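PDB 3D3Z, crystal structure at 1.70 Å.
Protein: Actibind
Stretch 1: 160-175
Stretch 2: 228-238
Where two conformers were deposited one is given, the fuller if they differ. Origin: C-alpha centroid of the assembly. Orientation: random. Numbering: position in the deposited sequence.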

# COMPACT_ATOMS: atom_id res chain seq x y z
N GLY A 160 -5.39 15.50 16.83
CA GLY A 160 -6.25 16.66 16.58
C GLY A 160 -6.35 17.14 15.14
O GLY A 160 -6.76 18.28 14.89
N ILE A 161 -6.01 16.28 14.18
CA ILE A 161 -6.06 16.63 12.75
C ILE A 161 -7.24 15.86 12.10
O ILE A 161 -7.16 14.65 11.86
N THR A 162 -8.35 16.55 11.90
CA THR A 162 -9.54 15.95 11.32
C THR A 162 -10.01 16.77 10.11
O THR A 162 -9.70 17.97 9.96
N PRO A 163 -10.71 16.11 9.17
CA PRO A 163 -11.14 16.88 8.02
C PRO A 163 -11.99 18.09 8.41
O PRO A 163 -12.80 18.01 9.33
N SER A 164 -11.79 19.20 7.70
CA SER A 164 -12.46 20.49 8.02
C SER A 164 -12.64 21.37 6.77
O SER A 164 -11.73 21.46 5.94
N GLU A 165 -13.79 22.02 6.67
CA GLU A 165 -14.01 23.01 5.61
C GLU A 165 -13.13 24.25 5.83
O GLU A 165 -12.70 24.87 4.85
N ASP A 166 -12.80 24.56 7.08
CA ASP A 166 -12.13 25.84 7.42
C ASP A 166 -10.73 25.70 7.98
O ASP A 166 -9.85 26.51 7.67
N ALA A 167 -10.51 24.71 8.84
CA ALA A 167 -9.20 24.50 9.43
C ALA A 167 -8.16 24.16 8.38
O ALA A 167 -8.48 23.60 7.32
N THR A 168 -6.93 24.57 8.62
CA THR A 168 -5.80 24.16 7.80
C THR A 168 -4.72 23.66 8.71
O THR A 168 -4.76 23.89 9.92
N TYR A 169 -3.75 22.97 8.14
CA TYR A 169 -2.83 22.19 8.94
C TYR A 169 -1.41 22.35 8.48
O TYR A 169 -1.13 22.74 7.34
N LYS A 170 -0.51 22.05 9.42
CA LYS A 170 0.93 22.11 9.19
C LYS A 170 1.51 20.74 8.80
O LYS A 170 1.18 19.74 9.40
N LEU A 171 2.41 20.72 7.84
CA LEU A 171 2.98 19.48 7.36
C LEU A 171 3.63 18.67 8.46
O LEU A 171 3.48 17.44 8.50
N SER A 172 4.38 19.35 9.33
CA SER A 172 5.15 18.68 10.35
C SER A 172 4.22 18.00 11.34
O SER A 172 4.58 16.98 11.89
N ASP A 173 3.04 18.58 11.61
CA ASP A 173 2.07 17.98 12.50
C ASP A 173 1.48 16.68 11.90
O ASP A 173 1.30 15.68 12.63
N ILE A 174 1.17 16.74 10.60
CA ILE A 174 0.65 15.60 9.81
C ILE A 174 1.69 14.48 9.85
O ILE A 174 1.38 13.33 10.19
N GLU A 175 2.92 14.81 9.49
CA GLU A 175 4.05 13.90 9.53
C GLU A 175 4.32 13.24 10.88
O GLU A 175 4.63 12.03 10.94
N SER A 228 2.64 24.61 5.33
CA SER A 228 1.40 24.98 5.99
C SER A 228 0.27 25.38 5.02
O SER A 228 0.44 25.47 3.81
N GLY A 229 -0.89 25.63 5.61
CA GLY A 229 -2.10 25.98 4.90
C GLY A 229 -2.79 24.75 4.34
O GLY A 229 -3.71 24.90 3.53
N ILE A 230 -2.36 23.55 4.77
CA ILE A 230 -2.84 22.27 4.15
C ILE A 230 -4.30 22.01 4.49
O ILE A 230 -4.72 22.02 5.66
N LYS A 231 -5.09 21.79 3.45
CA LYS A 231 -6.47 21.47 3.66
C LYS A 231 -6.66 19.96 3.78
O LYS A 231 -5.97 19.19 3.13
N TYR A 232 -7.58 19.58 4.65
CA TYR A 232 -8.02 18.20 4.84
C TYR A 232 -9.51 18.15 4.52
O TYR A 232 -10.35 18.30 5.41
N PRO A 233 -9.86 18.08 3.23
CA PRO A 233 -11.28 18.25 2.88
C PRO A 233 -12.18 17.13 3.39
O PRO A 233 -11.78 15.95 3.34
N PRO A 234 -13.36 17.49 3.95
CA PRO A 234 -14.31 16.49 4.40
C PRO A 234 -14.88 15.71 3.20
O PRO A 234 -15.10 16.28 2.15
N LYS A 235 -15.02 14.39 3.37
CA LYS A 235 -15.69 13.58 2.35
C LYS A 235 -17.19 13.84 2.38
O LYS A 235 -17.73 14.13 3.44
N TYR A 236 -17.84 13.73 1.23
CA TYR A 236 -19.31 13.79 1.10
C TYR A 236 -19.79 15.15 1.65
O TYR A 236 -20.81 15.24 2.27
N SER A 237 -19.04 16.21 1.36
CA SER A 237 -19.19 17.49 2.08
C SER A 237 -20.48 18.26 1.83
O SER A 237 -21.14 18.72 2.78
N SER A 238 -20.80 18.48 0.55
CA SER A 238 -22.00 19.29 0.16
C SER A 238 -21.83 20.80 0.48
O SER A 238 -21.62 21.66 -0.43

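Which backbone groups hold the two stretches together? At the single antiparallel bridge, Tyr169 N donates to Ile230 O at 2.8 Å and Ile230 N donates back to Tyr169 O at 3.0 Å, so the backbone N and O of both residues are satisfied reciprocally. Ile230 O also receives a CA-H...O contact from Thr168 CA at 3.2 Å. Farther along, Ser164 N gives its proton to Tyr232 O at 2.9 Å, and Pro163 CA approaches that same oxygen at 3.1 Å.

What does Tyr232 do as it points toward the first stretch? Its t rotamer (chi1 -165°) lays the ring beside Pro163, whose CG sits over one face, 3.8 Å from the ring centroid and nearly on the normal, a CH-pi contact. Ile161, in the m rotamer, brings CG2 to 3.8 Å from Tyr232 CD2, while Tyr169 CE2 packs 3.8 Å from Tyr232 CB. The hydroxyl is not left idle: Tyr232 OH donates to water 1 at 2.9 Å, and that water donates to Ile161 O, also at 2.9 Å. Tyr169, with chi1 at m, directs its own hydroxyl back within its stretch, where Tyr169 OH donates to Thr162 O at 2.5 Å.

Where is the apolar packing around Ile230? Its side chain, m at chi1 and t at chi2, reaches the start of the helix. Ile230 CD1 lies 3.9 Å from Leu171 CB and 3.7 Å from Ile174 CD1; Leu171 is t and Ile174 m, and all three residues are buried. At the other end of the contact, Pro234 points toward the first stretch, its CB 4.3 Å from Pro163 CB.

How are the remaining polar groups served? Ser164 points away in the t rotamer, and its OG accepts from Ala167 N at 2.8 Å and Asp166 N at 3.1 Å, bracing its own loop. Water 2 links the stretches: it accepts from Tyr232 N at 2.9 Å and lies within hydrogen-bonding distance of Ser164 O at 2.5 Å and Ala167 O at 2.7 Å. Thr168, p and pointing toward the second stretch, has OG1 2.7 Å from water 4, which accepts from Gly229 N at 3.3 Å. The end of Glu165 (m, m) comes near Pro234 CG, 3.4 Å from Glu165 OE2. Glu165 OE2 and Ser237 OG are only 2.3 Å apart, too short for a normal hydrogen bond, but water 3 donates to Glu165 OE1 at 2.7 Å and is hydrogen-bonded to Ser237 OG at 2.9 Å.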

# COMPACT_ATOMS: atom_id res chain seq x y z
CB ILE A 161 -4.72 16.31 12.05
CG1 ILE A 161 -3.56 17.12 12.67
CG2 ILE A 161 -4.81 16.58 10.57
CD1 ILE A 161 -2.20 16.55 12.43
CB THR A 162 -10.66 15.81 12.38
OG1 THR A 162 -11.05 17.11 12.86
CG2 THR A 162 -10.18 14.97 13.55
CB PRO A 163 -11.96 15.86 7.19
CG PRO A 163 -11.42 14.52 7.59
CD PRO A 163 -11.11 14.68 9.06
CB SER A 164 -11.66 21.26 9.09
OG SER A 164 -12.23 22.54 9.39
CB GLU A 165 -15.47 23.44 5.57
CG GLU A 165 -16.52 22.33 5.47
CD GLU A 165 -16.46 21.53 4.16
OE1 GLU A 165 -15.65 21.87 3.26
OE2 GLU A 165 -17.25 20.55 4.04
CB ASP A 166 -13.01 26.60 8.42
CG ASP A 166 -14.43 26.70 7.96
OD1 ASP A 166 -14.65 27.29 6.87
OD2 ASP A 166 -15.33 26.15 8.65
CB ALA A 167 -9.27 23.43 10.51
CB THR A 168 -5.22 25.27 6.88
OG1 THR A 168 -4.63 26.32 7.68
CG2 THR A 168 -6.28 25.83 5.92
CB TYR A 169 -3.24 20.69 8.96
CG TYR A 169 -4.59 20.41 9.57
CD1 TYR A 169 -4.76 20.39 10.95
CD2 TYR A 169 -5.72 20.15 8.77
CE1 TYR A 169 -5.99 20.15 11.51
CE2 TYR A 169 -6.97 19.91 9.33
CZ TYR A 169 -7.09 19.90 10.69
OH TYR A 169 -8.30 19.64 11.28
CB LYS A 170 1.65 22.68 10.45
CG LYS A 170 1.43 24.22 10.61
CD LYS A 170 1.31 24.68 12.08
CE LYS A 170 0.27 25.82 12.32
NZ LYS A 170 0.08 26.13 13.84
CB LEU A 171 3.99 19.74 6.26
CG LEU A 171 4.62 18.54 5.58
CD1 LEU A 171 3.54 17.52 5.04
CD2 LEU A 171 5.53 19.01 4.47
CB SER A 172 6.11 19.68 11.07
OG SER A 172 5.41 20.35 12.11
CB ASP A 173 0.93 18.97 12.83
CG ASP A 173 1.36 20.07 13.87
OD1 ASP A 173 2.43 19.92 14.47
OD2 ASP A 173 0.60 21.03 14.08
CB ILE A 174 0.36 16.01 8.33
CG1 ILE A 174 -0.84 16.97 8.26
CG2 ILE A 174 0.11 14.75 7.41
CD1 ILE A 174 -0.93 17.75 6.98
CB GLU A 175 5.31 14.62 9.08
CG GLU A 175 5.33 14.90 7.59
CD GLU A 175 6.53 15.68 7.16
OE1 GLU A 175 7.07 16.43 8.00
OE2 GLU A 175 6.92 15.56 5.98
CB SER A 228 1.67 26.12 7.01
OG SER A 228 2.02 27.31 6.32
CB ILE A 230 -1.98 21.04 4.53
CG1 ILE A 230 -0.57 21.16 3.94
CG2 ILE A 230 -2.59 19.71 3.98
CD1 ILE A 230 0.52 20.27 4.67
CB LYS A 231 -7.33 21.96 2.50
CG LYS A 231 -7.11 23.42 2.16
CD LYS A 231 -8.05 23.90 1.08
CE LYS A 231 -7.63 23.42 -0.31
NZ LYS A 231 -8.89 23.22 -1.15
CB TYR A 232 -7.71 17.78 6.26
CG TYR A 232 -7.75 16.30 6.61
CD1 TYR A 232 -7.99 15.29 5.66
CD2 TYR A 232 -7.48 15.90 7.92
CE1 TYR A 232 -7.98 13.94 6.04
CE2 TYR A 232 -7.46 14.57 8.30
CZ TYR A 232 -7.72 13.59 7.35
OH TYR A 232 -7.72 12.28 7.77
CB PRO A 233 -11.26 18.34 1.35
CG PRO A 233 -9.84 18.60 0.97
CD PRO A 233 -9.01 17.97 2.02
CB PRO A 234 -15.41 17.33 5.10
CG PRO A 234 -14.78 18.64 5.40
CD PRO A 234 -13.85 18.86 4.24
CB LYS A 235 -15.38 12.09 2.54
CG LYS A 235 -13.93 11.73 2.39
CD LYS A 235 -13.79 10.21 2.42
CE LYS A 235 -12.44 9.73 2.03
NZ LYS A 235 -12.31 8.27 2.25
CB TYR A 236 -19.99 12.60 1.84
CG TYR A 236 -19.41 11.23 1.42
CD1 TYR A 236 -19.57 10.74 0.13
CD2 TYR A 236 -18.71 10.42 2.34
CE1 TYR A 236 -18.98 9.52 -0.25
CE2 TYR A 236 -18.13 9.21 1.97
CZ TYR A 236 -18.26 8.76 0.68
OH TYR A 236 -17.76 7.56 0.30
CB SER A 237 -18.01 18.41 1.80
OG SER A 237 -18.33 19.73 2.21
CB SER A 238 -23.31 18.73 0.78
OG SER A 238 -23.40 19.03 2.18
O HOH W 1 -8.41 12.41 10.60
O HOH W 2 -9.25 21.20 6.30
O HOH W 3 -15.97 20.69 0.83
O HOH W 4 -2.15 26.04 8.62